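Local coordinates for hypothetical protein, IPT/TIG domain protein (Bacteroides ovatus, PDB 4HW6) that is of unknown function but, as a two-domain protein with an IPT/TIG domain and a six-bladed beta-propeller, probably helps to bind carbohydrate nutrients, at residues A[277-282]-A[340-345]; A[351-356]-A[370-375]. All coordinates share one frame; numbering follows the deposited sequence.

Contact 1: A[277-282]-A[340-345]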
loop_
_atom_site.group_PDB
_atom_site.type_symbol
_atom_site.label_atom_id
_atom_site.label_comp_id
_atom_site.label_asym_id
_atom_site.label_seq_id
_atom_site.Cartn_x
_atom_site.Cartn_y
_atom_site.Cartn_z
ATOM N N HIS A 277 -2.396 -7.013 16.542
ATOM C CA HIS A 277 -1.344 -6.625 15.613
ATOM C C HIS A 277 -0.832 -5.285 16.062
ATOM O O HIS A 277 -1.586 -4.315 16.130
ATOM C CB HIS A 277 -1.876 -6.524 14.194
ATOM C CG HIS A 277 -0.813 -6.262 13.178
ATOM N ND1 HIS A 277 0.204 -7.154 12.919
ATOM C CD2 HIS A 277 -0.589 -5.189 12.384
ATOM C CE1 HIS A 277 1.007 -6.638 12.005
ATOM N NE2 HIS A 277 0.547 -5.444 11.665
ATOM N N ILE A 278 0.459 -5.236 16.347
ATOM C CA ILE A 278 1.111 -4.023 16.836
ATOM C C ILE A 278 1.913 -3.402 15.704
ATOM O O ILE A 278 2.605 -4.106 14.981
ATOM C CB ILE A 278 2.005 -4.345 18.043
ATOM C CG1 ILE A 278 1.154 -4.870 19.215
ATOM C CG2 ILE A 278 2.755 -3.078 18.520
ATOM C CD1 ILE A 278 1.961 -5.441 20.368
ATOM N N VAL A 279 1.777 -2.090 15.528
ATOM C CA VAL A 279 2.521 -1.364 14.510
ATOM C C VAL A 279 3.113 -0.087 15.121
ATOM O O VAL A 279 2.371 0.783 15.601
ATOM C CB VAL A 279 1.644 -0.957 13.284
ATOM C CG1 VAL A 279 2.539 -0.417 12.187
ATOM C CG2 VAL A 279 0.766 -2.112 12.770
ATOM N N TRP A 280 4.439 0.027 15.093
ATOM C CA TRP A 280 5.129 1.220 15.570
ATOM C C TRP A 280 4.900 2.403 14.621
ATOM O O TRP A 280 4.999 2.277 13.394
ATOM C CB TRP A 280 6.637 0.968 15.768
ATOM C CG TRP A 280 6.917 0.176 16.988
ATOM C CD1 TRP A 280 7.189 -1.159 17.053
ATOM C CD2 TRP A 280 6.806 0.636 18.322
ATOM N NE1 TRP A 280 7.340 -1.550 18.367
ATOM C CE2 TRP A 280 7.070 -0.468 19.170
ATOM C CE3 TRP A 280 6.516 1.881 18.895
ATOM C CZ2 TRP A 280 7.062 -0.352 20.557
ATOM C CZ3 TRP A 280 6.476 1.978 20.272
ATOM C CH2 TRP A 280 6.760 0.868 21.085
ATOM N N HIS A 281 4.613 3.570 15.194
ATOM C CA HIS A 281 4.684 4.796 14.428
ATOM C C HIS A 281 6.110 4.955 13.925
ATOM O O HIS A 281 7.042 4.558 14.606
ATOM C CB HIS A 281 4.312 6.002 15.282
ATOM C CG HIS A 281 4.107 7.264 14.500
ATOM N ND1 HIS A 281 5.108 8.195 14.293
ATOM C CD2 HIS A 281 3.004 7.753 13.885
ATOM C CE1 HIS A 281 4.619 9.200 13.583
ATOM N NE2 HIS A 281 3.346 8.949 13.315
ATOM N N PRO A 282 6.287 5.543 12.720
ATOM C CA PRO A 282 7.645 5.626 12.200
ATOM C C PRO A 282 8.625 6.369 13.108
ATOM O O PRO A 282 9.814 6.068 13.101
ATOM C CB PRO A 282 7.455 6.344 10.863
ATOM C CG PRO A 282 6.106 5.893 10.417
ATOM C CD PRO A 282 5.284 5.829 11.683
ATOM N N GLY A 340 -2.533 -2.883 9.585
ATOM C CA GLY A 340 -2.426 -1.489 9.228
ATOM C C GLY A 340 -1.016 -1.003 9.023
ATOM O O GLY A 340 -0.073 -1.580 9.542
ATOM N N ILE A 341 -0.890 0.107 8.298
ATOM C CA ILE A 341 0.398 0.720 8.018
ATOM C C ILE A 341 0.301 2.232 8.072
ATOM O O ILE A 341 -0.748 2.815 7.829
ATOM C CB ILE A 341 0.928 0.328 6.626
ATOM C CG1 ILE A 341 -0.118 0.670 5.530
ATOM C CG2 ILE A 341 1.290 -1.155 6.607
ATOM C CD1 ILE A 341 0.443 0.575 4.131
ATOM N N PHE A 342 1.427 2.866 8.371
ATOM C CA PHE A 342 1.527 4.304 8.349
ATOM C C PHE A 342 1.964 4.817 6.987
ATOM O O PHE A 342 2.922 4.309 6.407
ATOM C CB PHE A 342 2.497 4.753 9.420
ATOM C CG PHE A 342 1.967 4.564 10.821
ATOM C CD1 PHE A 342 1.129 5.507 11.381
ATOM C CD2 PHE A 342 2.316 3.463 11.576
ATOM C CE1 PHE A 342 0.622 5.352 12.675
ATOM C CE2 PHE A 342 1.814 3.299 12.854
ATOM C CZ PHE A 342 0.989 4.261 13.421
ATOM N N VAL A 343 1.270 5.829 6.486
ATOM C CA VAL A 343 1.563 6.400 5.193
ATOM C C VAL A 343 1.611 7.922 5.314
ATOM O O VAL A 343 0.692 8.548 5.858
ATOM C CB VAL A 343 0.508 5.958 4.147
ATOM C CG1 VAL A 343 0.783 6.610 2.811
ATOM C CG2 VAL A 343 0.490 4.443 4.016
ATOM N N LYS A 344 2.693 8.515 4.823
ATOM C CA LYS A 344 2.877 9.971 4.904
ATOM C C LYS A 344 1.774 10.716 4.162
ATOM O O LYS A 344 1.409 10.355 3.039
ATOM C CB LYS A 344 4.254 10.365 4.360
ATOM C CG LYS A 344 4.844 11.615 4.996
ATOM C CD LYS A 344 6.355 11.669 4.796
ATOM C CE LYS A 344 7.064 12.361 5.948
ATOM N NZ LYS A 344 8.515 12.549 5.666
ATOM N N ASN A 345 1.207 11.727 4.812
ATOM C CA ASN A 345 0.223 12.592 4.188
ATOM C C ASN A 345 0.856 13.981 4.050
ATOM O O ASN A 345 1.154 14.657 5.040
ATOM C CB ASN A 345 -1.058 12.649 5.022
ATOM C CG ASN A 345 -2.154 13.461 4.371
ATOM O OD1 ASN A 345 -1.897 14.302 3.504
ATOM N ND2 ASN A 345 -3.378 13.232 4.792
HETATM O O HOH W 1 1.797 -3.726 9.663
#
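Aromatic and CH-pi contacts carry most of this interface, and Phe342 is at their centre. Its CG lies anti to the carbonyl carbon (chi1 -70°), which sends the ring across to 277-282. His281 CA sits over one face of the ring, 4.0 Å from the Phe342 centroid. The imidazole of His281 turns its edge to the Phe342 face in an edge-to-face pair with planes at 71°. His281 CD2 comes to 3.6 Å from Phe342 CE1. His281 CG is anti to its own backbone N, which puts the ring beside the carbonyl carbon and against Phe342. His281 NE2 is hydrogen-bonded to Asp353 OD1. Pro282 CD adds an off-centre CH-pi contact and lies 3.7 Å from Phe342 CG.

The two strands belong to neighbouring blades of the beta-propeller. Strands 276-280 and 337-344 are each at an end of their own sheet. The segments 277-280 and 340-344 run nearly parallel, and their axes come within 7.7 Å. No direct hydrogen bond joins 277-282 to 340-345, so side chains and one water bridge the blades.

Val279 packs next to the ring. Its CG1, anti to the backbone N, makes an apolar contact with Phe342 CE2, while Val279 CG2 rests 3.4 Å from the backbone Gly340 O. The carbonyl O of Val279 meets the rim of the Phe342 ring in plane. An alanine in place of Phe342 would remove the ring that His281, Pro282 and Val279 pack on, and would probably loosen the join between the blades.

The polar link lies at the other end. Water 1 donates to Gly340 O at 2.8 Å and sits in the plane of the His277 ring, 2.9 Å from His277 NE2. His277 CD2 also lies near Gly340 N, a buried amide with no hydrogen-bond partner in the model.

Contact 2: A[351-356]-A[370-375]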
loop_
_atom_site.group_PDB
_atom_site.type_symbol
_atom_site.label_atom_id
_atom_site.label_comp_id
_atom_site.label_asym_id
_atom_site.label_seq_id
_atom_site.Cartn_x
_atom_site.Cartn_y
_atom_site.Cartn_z
ATOM N N GLU A 351 3.537 18.980 10.799
ATOM C CA GLU A 351 2.739 18.771 12.009
ATOM C C GLU A 351 3.452 17.713 12.826
ATOM O O GLU A 351 4.344 17.044 12.306
ATOM C CB GLU A 351 1.292 18.404 11.651
ATOM C CG GLU A 351 0.656 19.487 10.785
ATOM C CD GLU A 351 -0.854 19.394 10.629
ATOM O OE1 GLU A 351 -1.464 20.443 10.313
ATOM O OE2 GLU A 351 -1.437 18.299 10.807
ATOM N N GLU A 352 3.088 17.573 14.100
ATOM C CA GLU A 352 3.746 16.590 14.969
ATOM C C GLU A 352 3.591 15.184 14.410
ATOM O O GLU A 352 4.508 14.359 14.506
ATOM C CB GLU A 352 3.195 16.633 16.400
ATOM C CG GLU A 352 3.987 17.555 17.320
ATOM C CD GLU A 352 3.619 17.380 18.778
ATOM O OE1 GLU A 352 3.217 16.257 19.169
ATOM O OE2 GLU A 352 3.742 18.369 19.535
ATOM N N ASP A 353 2.427 14.911 13.831
ATOM C CA ASP A 353 2.200 13.621 13.177
ATOM C C ASP A 353 1.973 13.813 11.680
ATOM O O ASP A 353 0.981 14.382 11.267
ATOM C CB ASP A 353 1.007 12.891 13.799
ATOM C CG ASP A 353 0.971 11.419 13.438
ATOM O OD1 ASP A 353 1.638 10.980 12.471
ATOM O OD2 ASP A 353 0.266 10.663 14.136
ATOM N N GLU A 354 2.908 13.326 10.873
ATOM C CA GLU A 354 2.842 13.505 9.439
ATOM C C GLU A 354 2.209 12.330 8.720
ATOM O O GLU A 354 2.193 12.328 7.490
ATOM C CB GLU A 354 4.256 13.773 8.887
ATOM C CG GLU A 354 4.762 15.168 9.247
ATOM C CD GLU A 354 6.125 15.486 8.644
ATOM O OE1 GLU A 354 7.003 14.586 8.654
ATOM O OE2 GLU A 354 6.312 16.638 8.182
ATOM N N TYR A 355 1.631 11.381 9.463
ATOM C CA TYR A 355 1.154 10.094 8.901
ATOM C C TYR A 355 -0.320 9.832 9.139
ATOM O O TYR A 355 -0.843 10.138 10.205
ATOM C CB TYR A 355 1.927 8.906 9.497
ATOM C CG TYR A 355 3.380 8.916 9.117
ATOM C CD1 TYR A 355 4.287 9.648 9.851
ATOM C CD2 TYR A 355 3.829 8.228 7.996
ATOM C CE1 TYR A 355 5.621 9.702 9.493
ATOM C CE2 TYR A 355 5.156 8.284 7.611
ATOM C CZ TYR A 355 6.050 9.006 8.381
ATOM O OH TYR A 355 7.384 9.094 8.046
ATOM N N ASP A 356 -0.976 9.249 8.132
ATOM C CA ASP A 356 -2.239 8.589 8.321
ATOM C C ASP A 356 -1.978 7.088 8.521
ATOM O O ASP A 356 -0.943 6.571 8.109
ATOM C CB ASP A 356 -3.141 8.783 7.100
ATOM C CG ASP A 356 -3.909 10.093 7.116
ATOM O OD1 ASP A 356 -4.267 10.600 8.197
ATOM O OD2 ASP A 356 -4.204 10.618 6.013
ATOM N N LEU A 370 -7.306 5.851 9.792
ATOM C CA LEU A 370 -7.350 6.496 11.105
ATOM C C LEU A 370 -6.381 7.673 11.064
ATOM O O LEU A 370 -5.180 7.493 10.838
ATOM C CB LEU A 370 -6.946 5.482 12.180
ATOM C CG LEU A 370 -6.806 6.014 13.619
ATOM C CD1 LEU A 370 -8.102 6.650 14.127
ATOM C CD2 LEU A 370 -6.380 4.862 14.517
ATOM N N THR A 371 -6.898 8.873 11.281
ATOM C CA THR A 371 -6.079 10.077 11.231
ATOM C C THR A 371 -5.544 10.401 12.612
ATOM O O THR A 371 -6.013 9.830 13.607
ATOM C CB THR A 371 -6.880 11.262 10.691
ATOM O OG1 THR A 371 -7.882 11.645 11.659
ATOM C CG2 THR A 371 -7.554 10.875 9.384
ATOM N N PRO A 372 -4.548 11.294 12.679
ATOM C CA PRO A 372 -3.987 11.638 13.983
ATOM C C PRO A 372 -4.975 12.261 14.969
ATOM O O PRO A 372 -4.774 12.135 16.165
ATOM C CB PRO A 372 -2.884 12.631 13.640
ATOM C CG PRO A 372 -2.453 12.218 12.266
ATOM C CD PRO A 372 -3.735 11.834 11.569
ATOM N N GLU A 373 -6.041 12.891 14.497
ATOM C CA GLU A 373 -7.060 13.368 15.440
ATOM C C GLU A 373 -7.944 12.249 15.994
ATOM O O GLU A 373 -8.740 12.473 16.902
ATOM C CB GLU A 373 -7.908 14.475 14.813
ATOM C CG GLU A 373 -8.920 14.038 13.766
ATOM C CD GLU A 373 -9.834 15.183 13.296
ATOM O OE1 GLU A 373 -9.951 16.191 14.013
ATOM O OE2 GLU A 373 -10.440 15.075 12.202
ATOM N N GLY A 374 -7.802 11.036 15.459
ATOM C CA GLY A 374 -8.658 9.947 15.824
ATOM C C GLY A 374 -9.882 9.734 14.945
ATOM O O GLY A 374 -10.756 8.942 15.295
ATOM N N ARG A 375 -9.937 10.346 13.780
ATOM C CA ARG A 375 -11.097 10.163 12.903
ATOM C C ARG A 375 -10.916 8.949 12.018
ATOM O O ARG A 375 -9.834 8.725 11.504
ATOM C CB ARG A 375 -11.346 11.381 12.031
ATOM C CG ARG A 375 -12.611 11.240 11.187
ATOM C CD ARG A 375 -13.033 12.519 10.479
ATOM N NE ARG A 375 -13.609 13.516 11.387
ATOM C CZ ARG A 375 -14.843 13.484 11.922
ATOM N NH1 ARG A 375 -15.705 12.490 11.687
ATOM N NH2 ARG A 375 -15.211 14.468 12.731
#
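Within one blade of the propeller, the turn between strands 366-370 and 375-380 packs against the chain entering strand 355-361. Thr371 to Gly374 form a type I beta turn, closed by Gly374 N to Thr371 O. Gly374, the last residue of the turn, has a positive phi (93°).

Pro372 is the main side chain from the turn. Pro372 CG packs 3.3 Å from the carbonyl O of Tyr355. It also meets the side chain of Asp353 at a slant, with Pro372 CG 3.6 Å from Asp353 OD2. Asp353 has CG anti to the backbone N (chi1 -164°). That places Asp353 CG beside the carbonyl carbon, and Asp353 OD1 accepts from Tyr355 N, two residues on, at 3.0 Å in an Asx turn. The N-H comes from above the carboxylate plane. OD1 is also hydrogen-bonded to His281 NE2 outside these segments, so two bonds grip this oxygen while OD2 lies against the proline.

Asp356 and Thr371 run alongside each other in one direction. Asp356 has CG anti to its carbonyl carbon. Asp356 OD1 touches Thr371 CG2 at 3.5 Å and also lies close to Pro372 CD. Neither contact is a hydrogen bond. Tyr348 OH bonds to OD1 instead, and Asn345 ND2 to OD2, which ties both oxygens down.

In Thr371, OG1 is wedged between N and C of its own backbone (chi1 69°). CG2 is thereby left facing Asp356, and Thr371 OG1 accepts from Arg375 N at 3.2 Å.

How the contacts relate
Contact 1 joins two neighbouring blades, and contact 2 lies within the second of them. Their centres are about 11 Å apart. Strands 337-344 and 355-361 are adjacent in one sheet, where Val343 N lies 2.8 Å from Asp356 O, a probable hydrogen bond. A side-chain bond also crosses between the blades: His281 NE2 of contact 1 is 2.8 Å from Asp353 OD1 of contact 2, a probable hydrogen bond. The Asx-turn carboxylate therefore probably helps set the imidazole that packs on Phe342. Bound 1,2-ethanediol, probably from the crystallisation liquor, lies about 3 Å from the His281 side chain and about 4 Å from that of Asp353.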